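Local structure of aminomethyltransferase (Bartonella henselae, 3GIR) at residues E40-A45 with R56-Y61; G50-W55 with I81-L86; H71-A76 with G344-G349; S213-E218 with A249-L254. The protein belongs to the aminomethyltransferase family, combining a domain of the folate-binding type with a C-terminal barrel domain of the glycine cleavage T-protein kind. All blocks are in the same frame, centred on the assembly; numbering follows the deposited sequence. Where two conformers were deposited one is given.

Contact 1: residues E40-A45 with R56-Y61; sequences ELHEKA and RMPLTY
H42 and Y61 meet rim to rim, with the imidazole nitrogen ND1 lying 2.7 Å from the phenol oxygen OH of Y61. Neither ring covers the other: their planes stand 54° apart. ND1 lies at the edge of the phenol in its plane, whereas OH approaches the imidazole at a slant. One face of the imidazole is taken by P58, whose CG sits almost straight above it, 3.9 Å from the ring centroid, in a CH-pi contact. A proline suits this place because its ring offers a rigid, apolar CH2 edge to a flat aromatic surface. H42 turns its CG away from its own carbonyl carbon (chi1 -58°), which carries the imidazole from helix 39-44 towards strand 55-60. Just past the end of that helix, A45 CB rests at the edge of the Y61 ring, 3.9 Å from CD1; the small methyl lets the phenol lie close along the helix end. Just ahead of Y61 the strand carries a classic beta bulge, L59 and T60 both facing K48. The ring of W245 lies nearly parallel to Y61 and also meets H42, while NE2 of H42 hydrogen-bonds to D80 OD2. The contact thus packs the N-terminal helix on the three-stranded sheet, with the side chain of A45 about 10 Å from the sodium ion bound by L238, D240 and V243. Chemically, a polar ring has been built into a buried, largely apolar interface: with one face against proline and a polar atom near each nitrogen, the imidazole should have little freedom to rotate.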
loop_
_atom_site.group_PDB
_atom_site.type_symbol
_atom_site.label_atom_id
_atom_site.label_comp_id
_atom_site.label_asym_id
_atom_site.label_seq_id
_atom_site.Cartn_x
_atom_site.Cartn_y
_atom_site.Cartn_z
ATOM N N GLU A 40 -21.988 -9.571 2.501
ATOM C CA GLU A 40 -23.305 -9.246 3.061
ATOM C C GLU A 40 -23.328 -8.088 4.079
ATOM O O GLU A 40 -24.307 -7.314 4.155
ATOM C CB GLU A 40 -23.926 -10.503 3.715
ATOM C CG GLU A 40 -24.389 -11.509 2.715
ATOM C CD GLU A 40 -24.932 -12.798 3.414
ATOM O OE1 GLU A 40 -25.330 -12.723 4.621
ATOM O OE2 GLU A 40 -24.943 -13.878 2.769
ATOM N N LEU A 41 -22.259 -7.924 4.888
ATOM C CA LEU A 41 -22.136 -6.792 5.758
ATOM C C LEU A 41 -22.098 -5.484 4.972
ATOM O O LEU A 41 -22.670 -4.467 5.422
ATOM C CB LEU A 41 -20.897 -6.852 6.694
ATOM C CG LEU A 41 -20.815 -7.917 7.764
ATOM C CD1 LEU A 41 -19.583 -7.710 8.692
ATOM C CD2 LEU A 41 -22.158 -7.900 8.561
ATOM N N HIS A 42 -21.400 -5.507 3.861
ATOM C CA HIS A 42 -21.294 -4.314 3.037
ATOM C C HIS A 42 -22.643 -3.993 2.412
ATOM O O HIS A 42 -23.023 -2.806 2.396
ATOM C CB HIS A 42 -20.175 -4.432 1.994
ATOM C CG HIS A 42 -18.863 -4.691 2.630
ATOM N ND1 HIS A 42 -18.314 -3.801 3.528
ATOM C CD2 HIS A 42 -18.021 -5.755 2.571
ATOM C CE1 HIS A 42 -17.155 -4.279 3.954
ATOM N NE2 HIS A 42 -16.972 -5.486 3.438
ATOM N N GLU A 43 -23.327 -5.011 1.908
ATOM C CA GLU A 43 -24.658 -4.844 1.319
ATOM C C GLU A 43 -25.601 -4.248 2.382
ATOM O O GLU A 43 -26.307 -3.229 2.123
ATOM C CB GLU A 43 -25.125 -6.186 0.753
ATOM C CG GLU A 43 -25.949 -6.119 -0.482
ATOM C CD GLU A 43 -27.434 -5.801 -0.200
ATOM O OE1 GLU A 43 -27.912 -6.186 0.908
ATOM O OE2 GLU A 43 -28.127 -5.164 -1.074
ATOM N N LYS A 44 -25.620 -4.813 3.600
ATOM C CA LYS A 44 -26.442 -4.270 4.710
ATOM C C LYS A 44 -26.130 -2.814 5.099
ATOM O O LYS A 44 -26.993 -2.046 5.507
ATOM C CB LYS A 44 -26.351 -5.162 5.998
ATOM N N ALA A 45 -24.855 -2.422 5.000
ATOM C CA ALA A 45 -24.375 -1.078 5.242
ATOM C C ALA A 45 -24.674 -0.096 4.090
ATOM O O ALA A 45 -24.351 1.083 4.175
ATOM C CB ALA A 45 -22.893 -1.130 5.467
ATOM N N ARG A 56 -15.199 -7.395 -6.519
ATOM C CA ARG A 56 -16.336 -6.486 -6.307
ATOM C C ARG A 56 -16.147 -5.840 -4.895
ATOM O O ARG A 56 -16.338 -6.490 -3.842
ATOM C CB ARG A 56 -17.699 -7.157 -6.460
ATOM C CG ARG A 56 -18.871 -6.205 -6.105
ATOM C CD ARG A 56 -20.261 -6.721 -6.453
ATOM N NE ARG A 56 -20.412 -6.811 -7.867
ATOM C CZ ARG A 56 -20.252 -7.894 -8.618
ATOM N NH1 ARG A 56 -19.969 -9.080 -8.070
ATOM N NH2 ARG A 56 -20.393 -7.797 -9.941
ATOM N N MET A 57 -15.821 -4.572 -4.898
ATOM C CA MET A 57 -15.429 -3.877 -3.637
ATOM C C MET A 57 -16.386 -2.759 -3.294
ATOM O O MET A 57 -16.913 -2.115 -4.225
ATOM C CB MET A 57 -14.015 -3.312 -3.746
ATOM C CG MET A 57 -12.921 -4.322 -3.971
ATOM S SD MET A 57 -12.738 -5.466 -2.601
ATOM C CE MET A 57 -11.896 -4.397 -1.376
ATOM N N PRO A 58 -16.553 -2.453 -2.021
ATOM C CA PRO A 58 -17.362 -1.300 -1.659
ATOM C C PRO A 58 -16.570 -0.036 -1.946
ATOM O O PRO A 58 -15.525 0.234 -1.322
ATOM C CB PRO A 58 -17.655 -1.549 -0.149
ATOM C CG PRO A 58 -16.548 -2.483 0.318
ATOM C CD PRO A 58 -16.122 -3.235 -0.845
ATOM N N LEU A 59 -17.031 0.758 -2.914
ATOM C CA LEU A 59 -16.343 2.038 -3.229
ATOM C C LEU A 59 -16.684 3.156 -2.259
ATOM O O LEU A 59 -15.840 4.005 -1.948
ATOM C CB LEU A 59 -16.713 2.522 -4.648
ATOM C CG LEU A 59 -16.421 1.493 -5.741
ATOM C CD1 LEU A 59 -16.722 2.123 -7.150
ATOM C CD2 LEU A 59 -14.984 0.876 -5.704
ATOM N N THR A 60 -17.939 3.171 -1.801
ATOM C CA THR A 60 -18.403 4.163 -0.858
ATOM C C THR A 60 -19.639 3.630 -0.156
ATOM O O THR A 60 -20.185 2.606 -0.585
ATOM C CB THR A 60 -18.632 5.513 -1.542
ATOM O OG1 THR A 60 -18.965 6.525 -0.574
ATOM C CG2 THR A 60 -19.710 5.436 -2.605
ATOM N N TYR A 61 -19.926 4.265 0.976
ATOM C CA TYR A 61 -21.080 3.952 1.804
ATOM C C TYR A 61 -21.972 5.183 1.858
ATOM O O TYR A 61 -21.643 6.259 1.323
ATOM C CB TYR A 61 -20.601 3.522 3.157
ATOM C CG TYR A 61 -19.832 2.226 3.143
ATOM C CD1 TYR A 61 -20.438 1.003 3.406
ATOM C CD2 TYR A 61 -18.474 2.245 2.902
ATOM C CE1 TYR A 61 -19.692 -0.157 3.470
ATOM C CE2 TYR A 61 -17.728 1.087 2.932
ATOM C CZ TYR A 61 -18.319 -0.103 3.251
ATOM O OH TYR A 61 -17.537 -1.257 3.255
#

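Contact 2: residues G50-W55 with I81-L86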
loop_
_atom_site.group_PDB
_atom_site.type_symbol
_atom_site.label_atom_id
_atom_site.label_comp_id
_atom_site.label_asym_id
_atom_site.label_seq_id
_atom_site.Cartn_x
_atom_site.Cartn_y
_atom_site.Cartn_z
ATOM N N GLY A 50 -18.051 -1.558 -6.869
ATOM C CA GLY A 50 -17.385 -1.461 -8.154
ATOM C C GLY A 50 -16.203 -2.406 -8.219
ATOM O O GLY A 50 -15.844 -2.992 -7.218
ATOM N N ALA A 51 -15.668 -2.611 -9.413
ATOM C CA ALA A 51 -14.555 -3.506 -9.680
ATOM C C ALA A 51 -13.253 -2.871 -9.316
ATOM O O ALA A 51 -12.967 -1.712 -9.660
ATOM C CB ALA A 51 -14.487 -3.849 -11.188
ATOM N N PHE A 52 -12.445 -3.637 -8.591
ATOM C CA PHE A 52 -11.036 -3.291 -8.319
ATOM C C PHE A 52 -10.253 -4.549 -8.225
ATOM O O PHE A 52 -10.572 -5.448 -7.448
ATOM C CB PHE A 52 -10.895 -2.518 -7.006
ATOM C CG PHE A 52 -9.478 -2.191 -6.702
ATOM C CD1 PHE A 52 -8.815 -1.244 -7.459
ATOM C CD2 PHE A 52 -8.810 -2.866 -5.730
ATOM C CE1 PHE A 52 -7.499 -0.938 -7.213
ATOM C CE2 PHE A 52 -7.460 -2.556 -5.472
ATOM C CZ PHE A 52 -6.827 -1.595 -6.210
ATOM N N ALA A 53 -9.185 -4.596 -9.026
ATOM C CA ALA A 53 -8.232 -5.722 -9.025
ATOM C C ALA A 53 -8.891 -7.044 -9.111
ATOM O O ALA A 53 -8.447 -8.038 -8.534
ATOM C CB ALA A 53 -7.273 -5.648 -7.736
ATOM N N GLY A 54 -10.004 -7.112 -9.853
ATOM C CA GLY A 54 -10.750 -8.336 -10.029
ATOM C C GLY A 54 -11.771 -8.741 -8.982
ATOM O O GLY A 54 -12.376 -9.818 -9.082
ATOM N N TRP A 55 -11.967 -7.842 -7.993
ATOM C CA TRP A 55 -12.910 -8.000 -6.938
ATOM C C TRP A 55 -14.040 -6.995 -7.003
ATOM O O TRP A 55 -13.838 -5.902 -7.460
ATOM C CB TRP A 55 -12.236 -7.751 -5.560
ATOM C CG TRP A 55 -11.199 -8.836 -5.219
ATOM C CD1 TRP A 55 -9.988 -8.949 -5.728
ATOM C CD2 TRP A 55 -11.354 -9.888 -4.261
ATOM N NE1 TRP A 55 -9.320 -10.040 -5.155
ATOM C CE2 TRP A 55 -10.157 -10.635 -4.266
ATOM C CE3 TRP A 55 -12.374 -10.262 -3.406
ATOM C CZ2 TRP A 55 -9.939 -11.724 -3.382
ATOM C CZ3 TRP A 55 -12.179 -11.346 -2.542
ATOM C CH2 TRP A 55 -10.970 -12.062 -2.559
ATOM N N ILE A 81 -10.227 -5.106 3.607
ATOM C CA ILE A 81 -9.148 -5.262 2.669
ATOM C C ILE A 81 -8.839 -6.758 2.452
ATOM O O ILE A 81 -7.716 -7.162 2.188
ATOM C CB ILE A 81 -7.902 -4.385 3.037
ATOM C CG1 ILE A 81 -7.436 -4.692 4.418
ATOM C CG2 ILE A 81 -8.287 -2.887 2.888
ATOM C CD1 ILE A 81 -6.065 -3.998 4.690
ATOM N N SER A 82 -9.908 -7.566 2.444
ATOM C CA SER A 82 -9.819 -9.008 2.314
ATOM C C SER A 82 -9.450 -9.434 0.909
ATOM O O SER A 82 -9.290 -10.624 0.666
ATOM C CB SER A 82 -11.132 -9.696 2.722
ATOM O OG SER A 82 -11.420 -9.443 4.089
ATOM N N HIS A 83 -9.361 -8.491 -0.032
ATOM C CA HIS A 83 -8.880 -8.712 -1.381
ATOM C C HIS A 83 -7.369 -8.842 -1.414
ATOM O O HIS A 83 -6.813 -9.437 -2.350
ATOM C CB HIS A 83 -9.414 -7.615 -2.322
ATOM C CG HIS A 83 -8.941 -6.246 -2.009
ATOM N ND1 HIS A 83 -8.813 -5.776 -0.718
ATOM C CD2 HIS A 83 -8.489 -5.233 -2.804
ATOM C CE1 HIS A 83 -8.361 -4.531 -0.727
ATOM N NE2 HIS A 83 -8.133 -4.178 -1.987
ATOM N N MET A 84 -6.683 -8.303 -0.422
ATOM C CA MET A 84 -5.236 -8.505 -0.237
ATOM C C MET A 84 -4.996 -9.952 0.169
ATOM O O MET A 84 -5.911 -10.654 0.588
ATOM C CB MET A 84 -4.670 -7.619 0.882
ATOM C CG MET A 84 -4.919 -6.105 0.760
ATOM S SD MET A 84 -4.191 -5.234 -0.672
ATOM C CE MET A 84 -2.583 -4.830 -0.136
ATOM N N LYS A 85 -3.759 -10.407 0.015
ATOM C CA LYS A 85 -3.397 -11.808 0.217
ATOM C C LYS A 85 -2.231 -11.953 1.152
ATOM O O LYS A 85 -1.201 -11.320 0.955
ATOM C CB LYS A 85 -3.076 -12.530 -1.113
ATOM C CG LYS A 85 -3.105 -14.020 -1.038
ATOM C CD LYS A 85 -4.555 -14.544 -0.906
ATOM C CE LYS A 85 -4.638 -16.029 -0.857
ATOM N NZ LYS A 85 -6.089 -16.425 -0.820
ATOM N N LEU A 86 -2.422 -12.797 2.155
ATOM C CA LEU A 86 -1.352 -13.181 3.085
ATOM C C LEU A 86 -0.711 -14.443 2.542
ATOM O O LEU A 86 -1.421 -15.409 2.179
ATOM C CB LEU A 86 -1.937 -13.488 4.453
ATOM C CG LEU A 86 -1.973 -12.282 5.370
ATOM C CD1 LEU A 86 -2.965 -11.293 4.859
ATOM C CD2 LEU A 86 -2.306 -12.819 6.792
#
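F52, W55 and H83 form an aromatic cluster between a tight beta hairpin and the turn leading into strand 85-90. H83 CB stands over the five-membered ring of W55, 3.5 Å from its centroid and 5° off the normal, a CH-pi contact in which the polarised CH2 next to an imidazole meets an electron-rich indole. The H83 ring then rises from that surface with its edge toward the W55 face, T-shaped with planes at 81°. F52 meets H83 differently, rim to rim, its CD2 3.8 Å from H83 CD2. H83 puts CG between its backbone N and carbonyl carbon (chi1 64°), a crowded setting that brings the imidazole over toward F52.

In the second shell, M57 packs against H83 from the second strand of the hairpin, and A53 CB sits over one face of F52, toward the rim. A type I turn from I81 to M84 sets the position of H83, and S82 OG is hydrogen-bonded to D80 and to L174 N. A type I' turn from F52 to W55 connects the hairpin strands, and G54 accepts a backbone shape that crowds a side chain. It closes with W55 N donating to F52 O at 2.8 Å.

Contact 3: residues H71-A76 with G344-G349; sequences HTRAHA and GPSFDG
R73 reaches from the last turn of helix 65-74 to S346, which sits in a hairpin with a G1 beta bulge, joining the folate-binding type domain to the C-terminal barrel domain. The hydrogen bond across is weak: R73 NE donates to S346 OG over 3.1 Å, but the angle at the hydrogen is only 125°. The hydroxyl lies at the guanidinium edge, in its plane, also 3.2 Å from CD of R73. A bend at chi2 (-136°) turns the arginine chain so that its NE flank faces the serine, whose small hydroxyl also hydrogen-bonds with H69 NE2.

The charged end of R73 is held by other partners. NH1 forms a salt bridge with E218 and a hydrogen bond to T216 O, while NH2 pairs with E257; arginine suits the spot because its planar fan of N-H groups can serve several acceptors at once. Of these three partners E257 goes on to touch the hairpin, since its other oxygen takes the backbone N of F347 and, weakly, that of S346.

Packing is modest between the segments, which bury 75 Å² together, all of it from R73 and S346.

Backbone bonds shape the hairpin. Residues 345-347 adopt helical angles, then D348 takes left-handed ones (phi 59°), which aspartate tolerates fairly well, and glycine follows in the bulge. D348 N and G349 N both point to G344 O, at 2.8 Å (weak) and 3.3 Å, and G344 N answers to G349 O at 2.9 Å.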
loop_
_atom_site.group_PDB
_atom_site.type_symbol
_atom_site.label_atom_id
_atom_site.label_comp_id
_atom_site.label_asym_id
_atom_site.label_seq_id
_atom_site.Cartn_x
_atom_site.Cartn_y
_atom_site.Cartn_z
ATOM N N HIS A 71 -13.701 11.146 8.518
ATOM C CA HIS A 71 -13.936 10.277 9.671
ATOM C C HIS A 71 -12.694 9.522 10.122
ATOM O O HIS A 71 -12.387 9.424 11.329
ATOM C CB HIS A 71 -15.134 9.336 9.445
ATOM C CG HIS A 71 -15.414 8.476 10.639
ATOM N ND1 HIS A 71 -16.253 8.888 11.655
ATOM C CD2 HIS A 71 -14.925 7.266 11.006
ATOM C CE1 HIS A 71 -16.296 7.934 12.579
ATOM N NE2 HIS A 71 -15.483 6.954 12.227
ATOM N N THR A 72 -11.917 9.022 9.155
ATOM C CA THR A 72 -10.728 8.250 9.431
ATOM C C THR A 72 -9.684 9.097 10.110
ATOM O O THR A 72 -9.000 8.647 11.019
ATOM C CB THR A 72 -10.163 7.566 8.130
ATOM O OG1 THR A 72 -11.185 6.755 7.518
ATOM C CG2 THR A 72 -8.963 6.719 8.368
ATOM N N ARG A 73 -9.566 10.346 9.673
ATOM C CA ARG A 73 -8.546 11.224 10.249
ATOM C C ARG A 73 -8.949 11.761 11.646
ATOM O O ARG A 73 -8.062 12.206 12.392
ATOM C CB ARG A 73 -8.196 12.336 9.309
ATOM C CG ARG A 73 -7.472 11.885 8.021
ATOM C CD ARG A 73 -6.298 12.755 7.651
ATOM N NE ARG A 73 -5.776 12.504 6.336
ATOM C CZ ARG A 73 -4.991 11.477 6.025
ATOM N NH1 ARG A 73 -4.572 10.640 6.949
ATOM N NH2 ARG A 73 -4.653 11.274 4.778
ATOM N N ALA A 74 -10.235 11.758 11.943
ATOM C CA ALA A 74 -10.771 12.289 13.229
ATOM C C ALA A 74 -11.093 11.229 14.274
ATOM O O ALA A 74 -11.120 11.543 15.492
ATOM C CB ALA A 74 -11.988 13.160 12.925
ATOM N N HIS A 75 -11.320 9.978 13.837
ATOM C CA HIS A 75 -11.937 8.945 14.647
ATOM C C HIS A 75 -11.283 7.586 14.340
ATOM O O HIS A 75 -10.086 7.445 14.489
ATOM C CB HIS A 75 -13.481 8.924 14.476
ATOM C CG HIS A 75 -14.142 10.177 14.942
ATOM N ND1 HIS A 75 -14.136 10.574 16.274
ATOM C CD2 HIS A 75 -14.754 11.163 14.246
ATOM C CE1 HIS A 75 -14.719 11.760 16.362
ATOM N NE2 HIS A 75 -15.097 12.146 15.148
ATOM N N ALA A 76 -12.056 6.612 13.852
ATOM C CA ALA A 76 -11.496 5.317 13.467
ATOM C C ALA A 76 -12.321 4.787 12.285
ATOM O O ALA A 76 -13.551 4.726 12.331
ATOM C CB ALA A 76 -11.554 4.342 14.631
ATOM N N GLY A 344 -8.378 15.714 -2.069
ATOM C CA GLY A 344 -8.000 15.334 -0.701
ATOM C C GLY A 344 -8.730 16.191 0.310
ATOM O O GLY A 344 -8.407 17.368 0.432
ATOM N N PRO A 345 -9.691 15.656 1.046
ATOM C CA PRO A 345 -10.469 16.516 1.956
ATOM C C PRO A 345 -9.665 17.107 3.112
ATOM O O PRO A 345 -10.042 18.164 3.665
ATOM C CB PRO A 345 -11.540 15.562 2.499
ATOM C CG PRO A 345 -11.681 14.549 1.432
ATOM C CD PRO A 345 -10.305 14.317 0.944
ATOM N N SER A 346 -8.591 16.437 3.508
ATOM C CA SER A 346 -7.731 16.937 4.604
ATOM C C SER A 346 -6.840 18.038 4.072
ATOM O O SER A 346 -6.731 19.099 4.688
ATOM C CB SER A 346 -6.932 15.855 5.292
ATOM O OG SER A 346 -7.763 14.839 5.734
ATOM N N PHE A 347 -6.267 17.825 2.894
ATOM C CA PHE A 347 -5.464 18.839 2.220
ATOM C C PHE A 347 -6.331 20.025 1.771
ATOM O O PHE A 347 -5.796 21.151 1.635
ATOM C CB PHE A 347 -4.785 18.214 0.999
ATOM C CG PHE A 347 -3.763 19.103 0.343
ATOM C CD1 PHE A 347 -2.632 19.468 1.058
ATOM C CD2 PHE A 347 -3.926 19.580 -0.919
ATOM C CE1 PHE A 347 -1.646 20.288 0.485
ATOM C CE2 PHE A 347 -2.947 20.414 -1.552
ATOM C CZ PHE A 347 -1.801 20.745 -0.824
ATOM N N ASP A 348 -7.635 19.762 1.620
ATOM C CA ASP A 348 -8.665 20.662 1.136
ATOM C C ASP A 348 -8.366 21.164 -0.251
ATOM O O ASP A 348 -8.488 22.360 -0.544
ATOM C CB ASP A 348 -8.895 21.819 2.088
ATOM C CG ASP A 348 -10.195 22.522 1.818
ATOM O OD1 ASP A 348 -11.165 21.907 1.302
ATOM O OD2 ASP A 348 -10.220 23.731 2.108
ATOM N N GLY A 349 -8.014 20.229 -1.122
ATOM C CA GLY A 349 -7.894 20.499 -2.540
ATOM C C GLY A 349 -7.372 19.284 -3.284
ATOM O O GLY A 349 -7.100 18.269 -2.656
#

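Contact 4: residues S213-E218 with A249-L254; sequences SGYTGE and AARDSL
Y215 and R251 cross at about a right angle where the loop 213-218, which holds an ST turn at T216, lies against helix 248-257. Y215 has the most surface buried here. Its CD2 stands over the centre of the R251 guanidinium, 3.6 Å from CZ, but the two planes are 45° apart, so the ring leans on the flat cation with one corner instead of stacking on it. The same arginine group also has NH1 3.8 Å from Y215 CB. With chi1 at -161°, Y215 swings its ring away from its own backbone N and across the arginine tip, and its OH continues to a hydrogen bond with C261 O. Tyrosine fits because it offers a broad apolar flank beneath a polar end.

L254 comes next in buried surface. Its CD1 lies 4.1 Å from CG2 of T216, the two side chains running side by side in the same direction, a methyl-to-methyl contact between helix and loop, beside F79. Threonine serves both needs: the methyl packs on leucine, while OG1, hydrogen-bonded also to Q178, accepts from E218 N at 3.1 Å and closes the ST turn. G217, within that turn, has the positive phi that glycine favours.

R251 is extended from CG to NE, and this length is what lets a residue on the helix reach Y215; its side chain also touches F79. The backbones are joined by a single water, which donates to Y215 O at 2.7 Å and to R251 O at 2.8 Å.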
loop_
_atom_site.group_PDB
_atom_site.type_symbol
_atom_site.label_atom_id
_atom_site.label_comp_id
_atom_site.label_asym_id
_atom_site.label_seq_id
_atom_site.Cartn_x
_atom_site.Cartn_y
_atom_site.Cartn_z
ATOM N N SER A 213 0.163 -0.990 11.465
ATOM C CA SER A 213 0.571 -0.475 10.158
ATOM C C SER A 213 -0.730 -0.082 9.415
ATOM O O SER A 213 -1.831 -0.237 9.964
ATOM C CB SER A 213 1.249 -1.601 9.370
ATOM O OG SER A 213 0.310 -2.649 9.019
ATOM N N GLY A 214 -0.576 0.414 8.187
ATOM C CA GLY A 214 -1.784 0.667 7.378
ATOM C C GLY A 214 -1.420 1.408 6.113
ATOM O O GLY A 214 -0.245 1.390 5.678
ATOM N N TYR A 215 -2.392 2.098 5.560
ATOM C CA TYR A 215 -2.265 2.761 4.297
ATOM C C TYR A 215 -2.889 4.142 4.308
ATOM O O TYR A 215 -3.418 4.643 3.291
ATOM C CB TYR A 215 -2.951 1.855 3.233
ATOM C CG TYR A 215 -2.615 2.057 1.816
ATOM C CD1 TYR A 215 -1.317 2.162 1.373
ATOM C CD2 TYR A 215 -3.612 2.014 0.872
ATOM C CE1 TYR A 215 -1.014 2.220 0.036
ATOM C CE2 TYR A 215 -3.307 2.091 -0.503
ATOM C CZ TYR A 215 -2.035 2.204 -0.895
ATOM O OH TYR A 215 -1.835 2.247 -2.286
ATOM N N THR A 216 -2.808 4.836 5.459
ATOM C CA THR A 216 -3.552 6.060 5.697
ATOM C C THR A 216 -2.661 7.258 6.092
ATOM O O THR A 216 -3.075 8.399 6.010
ATOM C CB THR A 216 -4.672 5.873 6.749
ATOM O OG1 THR A 216 -4.060 5.553 8.021
ATOM C CG2 THR A 216 -5.786 4.803 6.276
ATOM N N GLY A 217 -1.498 6.975 6.634
ATOM C CA GLY A 217 -0.656 8.011 7.292
ATOM C C GLY A 217 -1.111 8.330 8.713
ATOM O O GLY A 217 -0.493 9.169 9.378
ATOM N N GLU A 218 -2.125 7.626 9.206
ATOM C CA GLU A 218 -2.563 7.696 10.600
ATOM C C GLU A 218 -1.972 6.560 11.400
ATOM O O GLU A 218 -1.377 5.631 10.876
ATOM C CB GLU A 218 -4.082 7.679 10.693
ATOM C CG GLU A 218 -4.810 8.769 9.947
ATOM C CD GLU A 218 -4.563 10.132 10.524
ATOM O OE1 GLU A 218 -4.362 10.243 11.757
ATOM O OE2 GLU A 218 -4.533 11.133 9.743
ATOM N N ALA A 249 -12.894 4.445 -2.324
ATOM C CA ALA A 249 -12.658 5.824 -2.785
ATOM C C ALA A 249 -11.929 6.644 -1.732
ATOM O O ALA A 249 -10.913 7.275 -2.034
ATOM C CB ALA A 249 -13.913 6.507 -3.354
ATOM N N ALA A 250 -12.411 6.555 -0.503
ATOM C CA ALA A 250 -11.776 7.242 0.587
ATOM C C ALA A 250 -10.438 6.598 0.929
ATOM O O ALA A 250 -9.518 7.291 1.364
ATOM C CB ALA A 250 -12.728 7.316 1.811
ATOM N N ARG A 251 -10.356 5.253 0.864
ATOM C CA ARG A 251 -9.044 4.613 1.020
ATOM C C ARG A 251 -8.007 5.243 0.079
ATOM O O ARG A 251 -6.861 5.474 0.453
ATOM C CB ARG A 251 -9.132 3.110 0.798
ATOM C CG ARG A 251 -7.847 2.360 0.741
ATOM C CD ARG A 251 -8.097 0.909 0.815
ATOM N NE ARG A 251 -7.019 0.031 0.371
ATOM C CZ ARG A 251 -6.121 -0.508 1.169
ATOM N NH1 ARG A 251 -6.088 -0.194 2.449
ATOM N NH2 ARG A 251 -5.233 -1.373 0.652
ATOM N N ASP A 252 -8.421 5.444 -1.165
ATOM C CA ASP A 252 -7.541 6.075 -2.136
ATOM C C ASP A 252 -7.155 7.542 -1.807
ATOM O O ASP A 252 -5.999 7.894 -1.960
ATOM C CB ASP A 252 -8.176 5.967 -3.564
ATOM C CG ASP A 252 -7.135 6.178 -4.643
ATOM O OD1 ASP A 252 -6.117 5.460 -4.645
ATOM O OD2 ASP A 252 -7.298 7.179 -5.398
ATOM N N SER A 253 -8.094 8.389 -1.383
ATOM C CA SER A 253 -7.792 9.762 -1.052
ATOM C C SER A 253 -6.895 9.833 0.169
ATOM O O SER A 253 -5.946 10.673 0.275
ATOM C CB SER A 253 -9.041 10.636 -0.917
ATOM O OG SER A 253 -9.998 10.080 -0.016
ATOM N N LEU A 254 -7.130 8.925 1.117
ATOM C CA LEU A 254 -6.261 8.886 2.284
ATOM C C LEU A 254 -4.836 8.556 1.931
ATOM O O LEU A 254 -3.879 9.230 2.437
ATOM C CB LEU A 254 -6.795 7.945 3.373
ATOM C CG LEU A 254 -8.093 8.361 4.049
ATOM C CD1 LEU A 254 -8.752 7.101 4.630
ATOM C CD2 LEU A 254 -7.907 9.436 5.173
HETATM O O HOH W 1 -6.096 4.414 2.908
#

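How the contacts relate
From the N terminus, helix 39-44 opens contact 1 and strand 48-52 opens contact 2 before 56-61 closes contact 1. The two therefore cross, and they share the small sheet in which M57 N reaches G50 O at 2.8 Å. Segment 71-76 opens contact 3 before 81-86 closes contact 2, a second crossing. Contact 4 begins and ends within the long span of contact 3, which 344-349 closes from the C-terminal barrel domain. Spatially, helix 248-257 links the set: A249 N meets L59 O of contact 1 at 3.0 Å, R251 packs on I81 of contact 2, and L254 on T72 of contact 3.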